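Local structure of ABC transporter substrate-binding protein (Pseudomonas aeruginosa, 6R6K) at residues D57-N62 against P80-I85; K150-L155 against G259-E264; V91-A96 against Y180-R185. The protein probably binds ferrous iron in the periplasm as the substrate-binding protein of an ABC transporter, in a process that involves large conformational changes. All coordinates share one frame; numbering follows the deposited sequence.

Contact 1: D57-N62 against P80-I85; sequences DVVVLN and PGIPVI. With EDO (1,2-ethanediol), chain U.
Val59 and Val84 are paired in parallel register, as are Val60 and Ile85, and the backbone supplies the polar part. Val59 uses both its N-H and its C=O: the N donates to Pro83 O (3.0 Å), while the O accepts from Ile85 N (2.8 Å). Leu61 N closes on Ile85 O at 2.7 Å, with 166° at the hydrogen. One strand residue thus bonds to the two neighbours of its partner, the pattern of a parallel ladder. CA-H...O contacts accompany these bonds, among them Val84 CA to Val59 O at 3.2 Å.

Apolar contacts line both faces. On the face of Val60 and Ile85, CG1 of Ile85 meets Val58 CG2 at 3.7 Å; the Ile85 chi1 of -60° sets CG1 opposite the carbonyl carbon, and its CD1 touches Val60 CG2 (4.0 Å). Toward the other face, Leu61 CD1 lies against Val84 CB (3.8 Å), and the Ile82 and Val59 side chains cross at about a right angle, Ile82 CD1 meeting Val59 CG2 at 4.1 Å.

The two strands belong to a beta-alpha-beta unit whose helix 68-76 packs on Val59, Leu61 and Val84. Helix 116-133 covers Val58, Val60 and Ile85, and strand 7-11 continues the sheet beyond 58-61.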
loop_
_atom_site.group_PDB
_atom_site.type_symbol
_atom_site.label_atom_id
_atom_site.label_comp_id
_atom_site.label_asym_id
_atom_site.label_seq_id
_atom_site.Cartn_x
_atom_site.Cartn_y
_atom_site.Cartn_z
ATOM N N ASP A 57 -11.961 21.130 0.134
ATOM C CA ASP A 57 -12.041 21.646 1.514
ATOM C C ASP A 57 -10.958 21.051 2.430
ATOM O O ASP A 57 -10.601 21.664 3.430
ATOM C CB ASP A 57 -13.453 21.426 2.114
ATOM C CG ASP A 57 -14.581 22.033 1.292
ATOM O OD1 ASP A 57 -14.512 23.254 0.989
ATOM O OD2 ASP A 57 -15.532 21.293 0.951
ATOM N N VAL A 58 -10.446 19.869 2.070
ATOM C CA VAL A 58 -9.402 19.119 2.764
ATOM C C VAL A 58 -8.737 18.129 1.788
ATOM O O VAL A 58 -9.366 17.702 0.815
ATOM C CB VAL A 58 -9.965 18.410 4.049
ATOM C CG1 VAL A 58 -11.083 17.423 3.729
ATOM C CG2 VAL A 58 -8.858 17.730 4.863
ATOM N N VAL A 59 -7.482 17.744 2.072
ATOM C CA VAL A 59 -6.746 16.732 1.316
ATOM C C VAL A 59 -6.252 15.686 2.320
ATOM O O VAL A 59 -5.575 16.052 3.270
ATOM C CB VAL A 59 -5.587 17.318 0.449
ATOM C CG1 VAL A 59 -4.766 16.216 -0.238
ATOM C CG2 VAL A 59 -6.112 18.315 -0.594
ATOM N N VAL A 60 -6.602 14.388 2.118
ATOM C CA VAL A 60 -6.086 13.296 2.953
ATOM C C VAL A 60 -4.709 12.872 2.381
ATOM O O VAL A 60 -4.568 12.642 1.181
ATOM C CB VAL A 60 -7.057 12.104 3.089
ATOM C CG1 VAL A 60 -6.401 10.945 3.808
ATOM C CG2 VAL A 60 -8.350 12.524 3.777
ATOM N N LEU A 61 -3.688 12.848 3.232
ATOM C CA LEU A 61 -2.342 12.482 2.800
ATOM C C LEU A 61 -1.838 11.205 3.452
ATOM O O LEU A 61 -2.115 10.955 4.622
ATOM C CB LEU A 61 -1.353 13.627 3.132
ATOM C CG LEU A 61 -1.572 14.985 2.423
ATOM C CD1 LEU A 61 -0.740 16.046 3.047
ATOM C CD2 LEU A 61 -1.252 14.899 0.936
ATOM N N ASN A 62 -1.029 10.433 2.708
ATOM C CA ASN A 62 -0.274 9.293 3.221
ATOM C C ASN A 62 0.815 10.011 4.081
ATOM O O ASN A 62 0.966 9.710 5.264
ATOM C CB ASN A 62 0.322 8.481 2.049
ATOM C CG ASN A 62 1.404 7.522 2.453
ATOM O OD1 ASN A 62 2.575 7.883 2.459
ATOM N ND2 ASN A 62 1.052 6.270 2.792
ATOM N N PRO A 80 -3.011 27.055 -0.976
ATOM C CA PRO A 80 -1.838 26.354 -0.419
ATOM C C PRO A 80 -1.949 26.004 1.087
ATOM O O PRO A 80 -1.305 25.084 1.560
ATOM C CB PRO A 80 -0.666 27.284 -0.761
ATOM C CG PRO A 80 -1.274 28.609 -0.915
ATOM C CD PRO A 80 -2.647 28.418 -1.437
ATOM N N GLY A 81 -2.794 26.692 1.803
ATOM C CA GLY A 81 -3.024 26.474 3.225
ATOM C C GLY A 81 -4.281 25.670 3.513
ATOM O O GLY A 81 -4.787 25.726 4.627
ATOM N N ILE A 82 -4.776 24.893 2.517
ATOM C CA ILE A 82 -5.922 23.992 2.612
ATOM C C ILE A 82 -5.710 23.009 3.761
ATOM O O ILE A 82 -4.593 22.505 3.904
ATOM C CB ILE A 82 -6.183 23.232 1.255
ATOM C CG1 ILE A 82 -7.581 22.558 1.204
ATOM C CG2 ILE A 82 -5.083 22.239 0.881
ATOM C CD1 ILE A 82 -7.934 21.916 -0.145
ATOM N N PRO A 83 -6.762 22.676 4.545
ATOM C CA PRO A 83 -6.586 21.673 5.602
ATOM C C PRO A 83 -6.092 20.339 5.032
ATOM O O PRO A 83 -6.464 19.950 3.915
ATOM C CB PRO A 83 -7.991 21.560 6.215
ATOM C CG PRO A 83 -8.641 22.864 5.911
ATOM C CD PRO A 83 -8.133 23.228 4.558
ATOM N N VAL A 84 -5.171 19.688 5.749
ATOM C CA VAL A 84 -4.636 18.407 5.281
ATOM C C VAL A 84 -4.769 17.390 6.390
ATOM O O VAL A 84 -4.597 17.734 7.560
ATOM C CB VAL A 84 -3.185 18.444 4.687
ATOM C CG1 VAL A 84 -3.075 19.307 3.425
ATOM C CG2 VAL A 84 -2.119 18.788 5.720
ATOM N N ILE A 85 -5.114 16.142 6.037
ATOM C CA ILE A 85 -5.198 15.066 7.034
ATOM C C ILE A 85 -3.949 14.175 6.904
ATOM O O ILE A 85 -3.705 13.552 5.871
ATOM C CB ILE A 85 -6.533 14.273 7.042
ATOM C CG1 ILE A 85 -7.724 15.202 7.339
ATOM C CG2 ILE A 85 -6.476 13.112 8.049
ATOM C CD1 ILE A 85 -9.095 14.620 7.136
HETATM C C1 EDO U . -4.865 15.901 10.385
HETATM O O1 EDO U . -5.040 17.317 10.386
HETATM C C2 EDO U . -3.512 15.482 10.956
HETATM O O2 EDO U . -3.631 14.135 11.389
#

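Contact 2: K150-L155 against G259-E264; sequences KRLRAL and GKYEEE. With EDO (1,2-ethanediol), chain B; EDO (1,2-ethanediol), chain Q; EDO (1,2-ethanediol), chain I.
Arg151 NH2 is held by two protein groups: it donates to Glu262 OE2 at 2.9 Å and is also hydrogen-bonded to Asn22 OD1. Arg151 NE donates to Glu262 OE1, likewise at 2.9 Å, so the arginine grips the carboxylate side-on with two nitrogens. Each oxygen uses its syn lone pair, and the guanidinium and carboxylate planes differ by only 8°, which identifies a nearly coplanar bidentate salt bridge. Glu262 reaches it with CG between its backbone N and carbonyl carbon (chi1 63°) and an extended chain beyond. Near the guanidinium plane, Arg151 NH1 donates to O2 of an ethanediol at 2.9 Å. These bonds should fix the rotation of the group.

Carbon contacts lie alongside. Leu152 CD2 comes to the edge of the Tyr261 ring, 4.0 Å from CE2, near the ring plane. Leu155 CD1 makes a van der Waals contact with a backbone carbonyl oxygen, 3.7 Å from Glu262 O.

The short helical segments run almost parallel, 13° apart with axes 11.1 Å from one another. They join the long helix 138-164 to the C-terminal helix 260-278, while helix 116-133 supplies Ile116, which packs on both Leu152 and Tyr261.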
loop_
_atom_site.group_PDB
_atom_site.type_symbol
_atom_site.label_atom_id
_atom_site.label_comp_id
_atom_site.label_asym_id
_atom_site.label_seq_id
_atom_site.Cartn_x
_atom_site.Cartn_y
_atom_site.Cartn_z
ATOM N N LYS A 150 -14.444 -3.072 11.394
ATOM C CA LYS A 150 -15.014 -4.382 11.691
ATOM C C LYS A 150 -14.778 -5.328 10.516
ATOM O O LYS A 150 -14.297 -6.449 10.731
ATOM C CB LYS A 150 -16.516 -4.259 12.014
ATOM C CG LYS A 150 -16.975 -5.159 13.132
ATOM C CD LYS A 150 -18.391 -4.873 13.543
ATOM C CE LYS A 150 -18.843 -5.885 14.572
ATOM N NZ LYS A 150 -20.209 -5.603 15.082
ATOM N N ARG A 151 -15.073 -4.878 9.272
ATOM C CA ARG A 151 -14.881 -5.709 8.071
ATOM C C ARG A 151 -13.412 -5.988 7.821
ATOM O O ARG A 151 -13.046 -7.092 7.463
ATOM C CB ARG A 151 -15.480 -5.051 6.840
ATOM C CG ARG A 151 -16.979 -4.822 6.892
ATOM C CD ARG A 151 -17.559 -5.040 5.488
ATOM N NE ARG A 151 -16.998 -4.130 4.488
ATOM C CZ ARG A 151 -17.311 -2.842 4.385
ATOM N NH1 ARG A 151 -18.169 -2.289 5.236
ATOM N NH2 ARG A 151 -16.742 -2.087 3.457
ATOM N N LEU A 152 -12.573 -4.991 8.032
ATOM C CA LEU A 152 -11.146 -5.112 7.869
ATOM C C LEU A 152 -10.534 -6.121 8.829
ATOM O O LEU A 152 -9.740 -6.941 8.389
ATOM C CB LEU A 152 -10.484 -3.721 7.959
ATOM C CG LEU A 152 -10.816 -2.729 6.828
ATOM C CD1 LEU A 152 -10.004 -1.450 6.974
ATOM C CD2 LEU A 152 -10.561 -3.326 5.465
ATOM N N ARG A 153 -10.951 -6.098 10.121
ATOM C CA ARG A 153 -10.539 -7.009 11.198
ATOM C C ARG A 153 -10.917 -8.430 10.918
ATOM O O ARG A 153 -10.162 -9.328 11.273
ATOM C CB ARG A 153 -11.132 -6.579 12.554
ATOM C CG ARG A 153 -10.199 -5.684 13.339
ATOM C CD ARG A 153 -10.552 -5.611 14.818
ATOM N NE ARG A 153 -11.945 -5.231 15.023
ATOM C CZ ARG A 153 -12.400 -3.983 15.017
ATOM N NH1 ARG A 153 -13.690 -3.740 15.215
ATOM N NH2 ARG A 153 -11.560 -2.963 14.846
ATOM N N ALA A 154 -12.102 -8.652 10.335
ATOM C CA ALA A 154 -12.557 -9.987 9.952
ATOM C C ALA A 154 -11.613 -10.580 8.870
ATOM O O ALA A 154 -11.208 -11.743 8.967
ATOM C CB ALA A 154 -13.988 -9.912 9.449
ATOM N N LEU A 155 -11.192 -9.744 7.904
ATOM C CA LEU A 155 -10.248 -10.100 6.841
ATOM C C LEU A 155 -8.889 -10.517 7.452
ATOM O O LEU A 155 -8.335 -11.530 7.049
ATOM C CB LEU A 155 -10.052 -8.908 5.897
ATOM C CG LEU A 155 -10.310 -9.108 4.418
ATOM C CD1 LEU A 155 -10.087 -7.840 3.686
ATOM C CD2 LEU A 155 -9.391 -10.150 3.817
ATOM N N GLY A 259 -14.626 -0.306 -2.745
ATOM C CA GLY A 259 -14.270 -1.695 -2.444
ATOM C C GLY A 259 -12.882 -2.161 -2.818
ATOM O O GLY A 259 -12.442 -3.205 -2.322
ATOM N N LYS A 260 -12.180 -1.402 -3.681
ATOM C CA LYS A 260 -10.844 -1.755 -4.163
ATOM C C LYS A 260 -9.898 -2.217 -3.061
ATOM O O LYS A 260 -9.289 -3.280 -3.199
ATOM C CB LYS A 260 -10.220 -0.612 -4.988
ATOM C CG LYS A 260 -8.938 -1.013 -5.712
ATOM C CD LYS A 260 -8.334 0.195 -6.418
ATOM C CE LYS A 260 -7.052 -0.137 -7.115
ATOM N NZ LYS A 260 -7.283 -1.157 -8.174
ATOM N N TYR A 261 -9.742 -1.407 -1.992
ATOM C CA TYR A 261 -8.829 -1.750 -0.890
ATOM C C TYR A 261 -9.098 -3.135 -0.310
ATOM O O TYR A 261 -8.173 -3.949 -0.230
ATOM C CB TYR A 261 -8.792 -0.671 0.228
ATOM C CG TYR A 261 -7.817 -1.065 1.316
ATOM C CD1 TYR A 261 -6.437 -0.988 1.104
ATOM C CD2 TYR A 261 -8.264 -1.649 2.499
ATOM C CE1 TYR A 261 -5.535 -1.489 2.037
ATOM C CE2 TYR A 261 -7.369 -2.134 3.449
ATOM C CZ TYR A 261 -6.004 -2.038 3.218
ATOM O OH TYR A 261 -5.109 -2.535 4.131
ATOM N N GLU A 262 -10.354 -3.404 0.071
ATOM C CA GLU A 262 -10.710 -4.696 0.675
ATOM C C GLU A 262 -10.651 -5.847 -0.296
ATOM O O GLU A 262 -10.198 -6.912 0.099
ATOM C CB GLU A 262 -12.036 -4.676 1.434
ATOM C CG GLU A 262 -13.336 -4.391 0.720
ATOM C CD GLU A 262 -14.342 -3.792 1.691
ATOM O OE1 GLU A 262 -14.735 -4.501 2.641
ATOM O OE2 GLU A 262 -14.741 -2.621 1.499
ATOM N N GLU A 263 -11.097 -5.648 -1.545
ATOM C CA GLU A 263 -11.086 -6.669 -2.603
ATOM C C GLU A 263 -9.655 -7.191 -2.866
ATOM O O GLU A 263 -9.438 -8.400 -2.848
ATOM C CB GLU A 263 -11.707 -6.118 -3.905
ATOM C CG GLU A 263 -13.224 -5.997 -3.881
ATOM C CD GLU A 263 -13.830 -4.923 -4.767
ATOM O OE1 GLU A 263 -13.158 -4.455 -5.724
ATOM O OE2 GLU A 263 -14.996 -4.554 -4.497
ATOM N N GLU A 264 -8.695 -6.281 -3.020
ATOM C CA GLU A 264 -7.283 -6.572 -3.307
ATOM C C GLU A 264 -6.493 -7.050 -2.104
ATOM O O GLU A 264 -5.523 -7.788 -2.266
ATOM C CB GLU A 264 -6.611 -5.356 -3.962
ATOM C CG GLU A 264 -7.245 -5.071 -5.309
ATOM C CD GLU A 264 -6.543 -4.122 -6.245
ATOM O OE1 GLU A 264 -5.394 -3.724 -5.962
ATOM O OE2 GLU A 264 -7.155 -3.770 -7.274
HETATM C C1 EDO B . -12.281 -1.133 -8.999
HETATM O O1 EDO B . -12.838 -1.970 -7.978
HETATM C C2 EDO B . -10.911 -1.721 -9.459
HETATM O O2 EDO B . -9.851 -0.805 -9.210
HETATM C C1 EDO Q . -6.869 -6.195 -9.670
HETATM O O1 EDO Q . -6.958 -4.959 -10.379
HETATM C C2 EDO Q . -5.430 -6.393 -9.103
HETATM O O2 EDO Q . -5.423 -7.406 -8.106
HETATM C C1 EDO I . -19.689 2.034 6.246
HETATM O O1 EDO I . -20.834 1.444 5.657
HETATM C C2 EDO I . -18.504 1.068 6.145
HETATM O O2 EDO I . -18.442 0.601 4.817
#

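Contact 3: V91-A96 against Y180-R185; sequences VPLLAA and YDYLLR
Asp181, in the first turn of helix 181-186, touches Leu94 through carbon and reaches Ala95 through a water. Its CB lies 3.9 Å from Leu94 CD1, and the same methyl rests against the Asp181 backbone. The water donates to Asp181 OD2 and to Ala95 O, 2.7 Å from each, bridging the carboxylate to the main chain of 91-96.

Tyr182 carries most of the second segment's share, with Leu94 as its main partner. Its hydroxyl accepts from Leu94 N at 2.8 Å, and the angle of 176° at the hydrogen makes this bond almost straight. The same OH is hydrogen-bonded to Asn109 O, a second attachment that restricts where the phenol end can lie. Leu94 folds back over the ring: CG stands over one face, 3.9 Å from the centroid and 23° off the ring normal, which meets the geometry of a CH-pi contact, offset toward the rim at CE1. A Leu94 chi1 of -67° holds CG beside the backbone N, allowing one residue both to donate to the hydroxyl and to cover the ring. At the ring edge, near its plane, is Pro92 O.

One helical turn after Asp181, Arg185 extends from CG to NE. Its CD and NH1 both touch Leu94 CD2 from the same side, NH1 at 3.8 Å. Leu94 is thereby held between the start of the helix, the tyrosine face and the arginine chain.

Strand 94-95 pairs antiparallel with strand 108-109, and Tyr182 OH bonds Leu94 N in one and Asn109 O in the other, joining this two-stranded ladder to helix 181-186. The contact therefore joins the region after the first parallel sheet to a helix associated with the second, consistent with a two-lobed substrate-binding protein of the zinc-uptake component A family.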
loop_
_atom_site.group_PDB
_atom_site.type_symbol
_atom_site.label_atom_id
_atom_site.label_comp_id
_atom_site.label_asym_id
_atom_site.label_seq_id
_atom_site.Cartn_x
_atom_site.Cartn_y
_atom_site.Cartn_z
ATOM N N VAL A 91 0.513 5.898 13.194
ATOM C CA VAL A 91 0.959 4.612 12.673
ATOM C C VAL A 91 2.460 4.424 12.925
ATOM O O VAL A 91 3.264 5.216 12.422
ATOM C CB VAL A 91 0.541 4.369 11.179
ATOM C CG1 VAL A 91 1.036 3.015 10.644
ATOM C CG2 VAL A 91 -0.959 4.515 10.967
ATOM N N PRO A 92 2.864 3.379 13.684
ATOM C CA PRO A 92 4.311 3.092 13.840
ATOM C C PRO A 92 4.906 2.714 12.472
ATOM O O PRO A 92 4.322 1.922 11.741
ATOM C CB PRO A 92 4.337 1.937 14.846
ATOM C CG PRO A 92 2.971 2.005 15.538
ATOM C CD PRO A 92 2.056 2.375 14.398
ATOM N N LEU A 93 5.975 3.411 12.064
ATOM C CA LEU A 93 6.568 3.300 10.736
ATOM C C LEU A 93 7.765 2.363 10.657
ATOM O O LEU A 93 8.463 2.147 11.646
ATOM C CB LEU A 93 6.924 4.698 10.176
ATOM C CG LEU A 93 5.777 5.752 10.226
ATOM C CD1 LEU A 93 6.289 7.148 10.005
ATOM C CD2 LEU A 93 4.637 5.439 9.231
ATOM N N LEU A 94 7.949 1.748 9.484
ATOM C CA LEU A 94 9.051 0.832 9.187
ATOM C C LEU A 94 10.110 1.550 8.366
ATOM O O LEU A 94 9.776 2.373 7.522
ATOM C CB LEU A 94 8.581 -0.427 8.434
ATOM C CG LEU A 94 7.664 -1.425 9.201
ATOM C CD1 LEU A 94 7.476 -2.672 8.418
ATOM C CD2 LEU A 94 8.218 -1.826 10.580
ATOM N N ALA A 95 11.383 1.263 8.635
ATOM C CA ALA A 95 12.532 1.843 7.947
ATOM C C ALA A 95 12.608 1.379 6.519
ATOM O O ALA A 95 12.329 0.209 6.224
ATOM C CB ALA A 95 13.812 1.447 8.672
ATOM N N ALA A 96 13.007 2.286 5.615
ATOM C CA ALA A 96 13.254 1.895 4.236
ATOM C C ALA A 96 14.748 1.470 4.230
ATOM O O ALA A 96 15.603 2.193 4.760
ATOM C CB ALA A 96 13.004 3.062 3.288
ATOM N N TYR A 180 6.061 -4.864 0.626
ATOM C CA TYR A 180 5.053 -5.585 1.397
ATOM C C TYR A 180 5.439 -5.814 2.854
ATOM O O TYR A 180 4.819 -6.646 3.516
ATOM C CB TYR A 180 4.716 -6.940 0.704
ATOM C CG TYR A 180 4.726 -6.949 -0.815
ATOM C CD1 TYR A 180 3.948 -6.048 -1.551
ATOM C CD2 TYR A 180 5.437 -7.919 -1.519
ATOM C CE1 TYR A 180 3.968 -6.050 -2.945
ATOM C CE2 TYR A 180 5.393 -7.983 -2.907
ATOM C CZ TYR A 180 4.679 -7.030 -3.618
ATOM O OH TYR A 180 4.677 -7.093 -4.992
ATOM N N ASP A 181 6.455 -5.076 3.349
ATOM C CA ASP A 181 7.030 -5.151 4.703
ATOM C C ASP A 181 6.032 -5.039 5.848
ATOM O O ASP A 181 6.127 -5.828 6.798
ATOM C CB ASP A 181 8.163 -4.144 4.874
ATOM C CG ASP A 181 9.469 -4.684 4.296
ATOM O OD1 ASP A 181 9.436 -5.758 3.638
ATOM O OD2 ASP A 181 10.520 -4.030 4.484
ATOM N N TYR A 182 5.039 -4.142 5.725
ATOM C CA TYR A 182 3.956 -3.954 6.721
ATOM C C TYR A 182 2.997 -5.157 6.718
ATOM O O TYR A 182 2.572 -5.570 7.789
ATOM C CB TYR A 182 3.178 -2.653 6.425
ATOM C CG TYR A 182 3.954 -1.387 6.710
ATOM C CD1 TYR A 182 3.937 -0.807 7.975
ATOM C CD2 TYR A 182 4.673 -0.749 5.710
ATOM C CE1 TYR A 182 4.657 0.356 8.247
ATOM C CE2 TYR A 182 5.400 0.410 5.974
ATOM C CZ TYR A 182 5.367 0.973 7.236
ATOM O OH TYR A 182 6.046 2.142 7.463
ATOM N N LEU A 183 2.669 -5.731 5.532
ATOM C CA LEU A 183 1.794 -6.913 5.442
ATOM C C LEU A 183 2.477 -8.150 6.008
ATOM O O LEU A 183 1.869 -8.873 6.800
ATOM C CB LEU A 183 1.349 -7.161 3.998
ATOM C CG LEU A 183 0.207 -8.155 3.753
ATOM C CD1 LEU A 183 -0.570 -7.760 2.517
ATOM C CD2 LEU A 183 0.745 -9.544 3.466
ATOM N N LEU A 184 3.737 -8.394 5.619
ATOM C CA LEU A 184 4.461 -9.592 6.054
ATOM C C LEU A 184 4.721 -9.596 7.554
ATOM O O LEU A 184 4.628 -10.643 8.204
ATOM C CB LEU A 184 5.767 -9.771 5.258
ATOM C CG LEU A 184 5.663 -9.847 3.729
ATOM C CD1 LEU A 184 7.026 -9.956 3.129
ATOM C CD2 LEU A 184 4.762 -11.027 3.251
ATOM N N ARG A 185 5.017 -8.415 8.104
ATOM C CA ARG A 185 5.258 -8.245 9.524
ATOM C C ARG A 185 3.973 -8.505 10.303
ATOM O O ARG A 185 4.003 -9.239 11.290
ATOM C CB ARG A 185 5.783 -6.831 9.816
ATOM C CG ARG A 185 5.991 -6.556 11.292
ATOM C CD ARG A 185 6.338 -5.138 11.581
ATOM N NE ARG A 185 6.604 -4.998 13.009
ATOM C CZ ARG A 185 7.817 -4.887 13.547
ATOM N NH1 ARG A 185 8.899 -4.878 12.774
ATOM N NH2 ARG A 185 7.957 -4.810 14.862
HETATM O O HOH W 1 11.006 -1.368 4.473
#

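Contact 1 is a buried contact within one parallel sheet, linking strands close in sequence. Contact 2 is partly buried and joins two long helices, and contact 3 lies at the surface, bringing a short strand against a helix of the other sheet's region. The chemistry follows: repeated backbone bonds and aliphatic packing in the sheet, a charged side-chain pair between helices, and a bond to the hydroxyl of a buried tyrosine, with a water bridge, in a contact otherwise at the surface. Helix 116-133 is a common neighbour, packing on residues of all three. Contacts 2 and 3 interleave along the chain with centres about 18 Å apart, whereas contact 1 closes before either of the others opens.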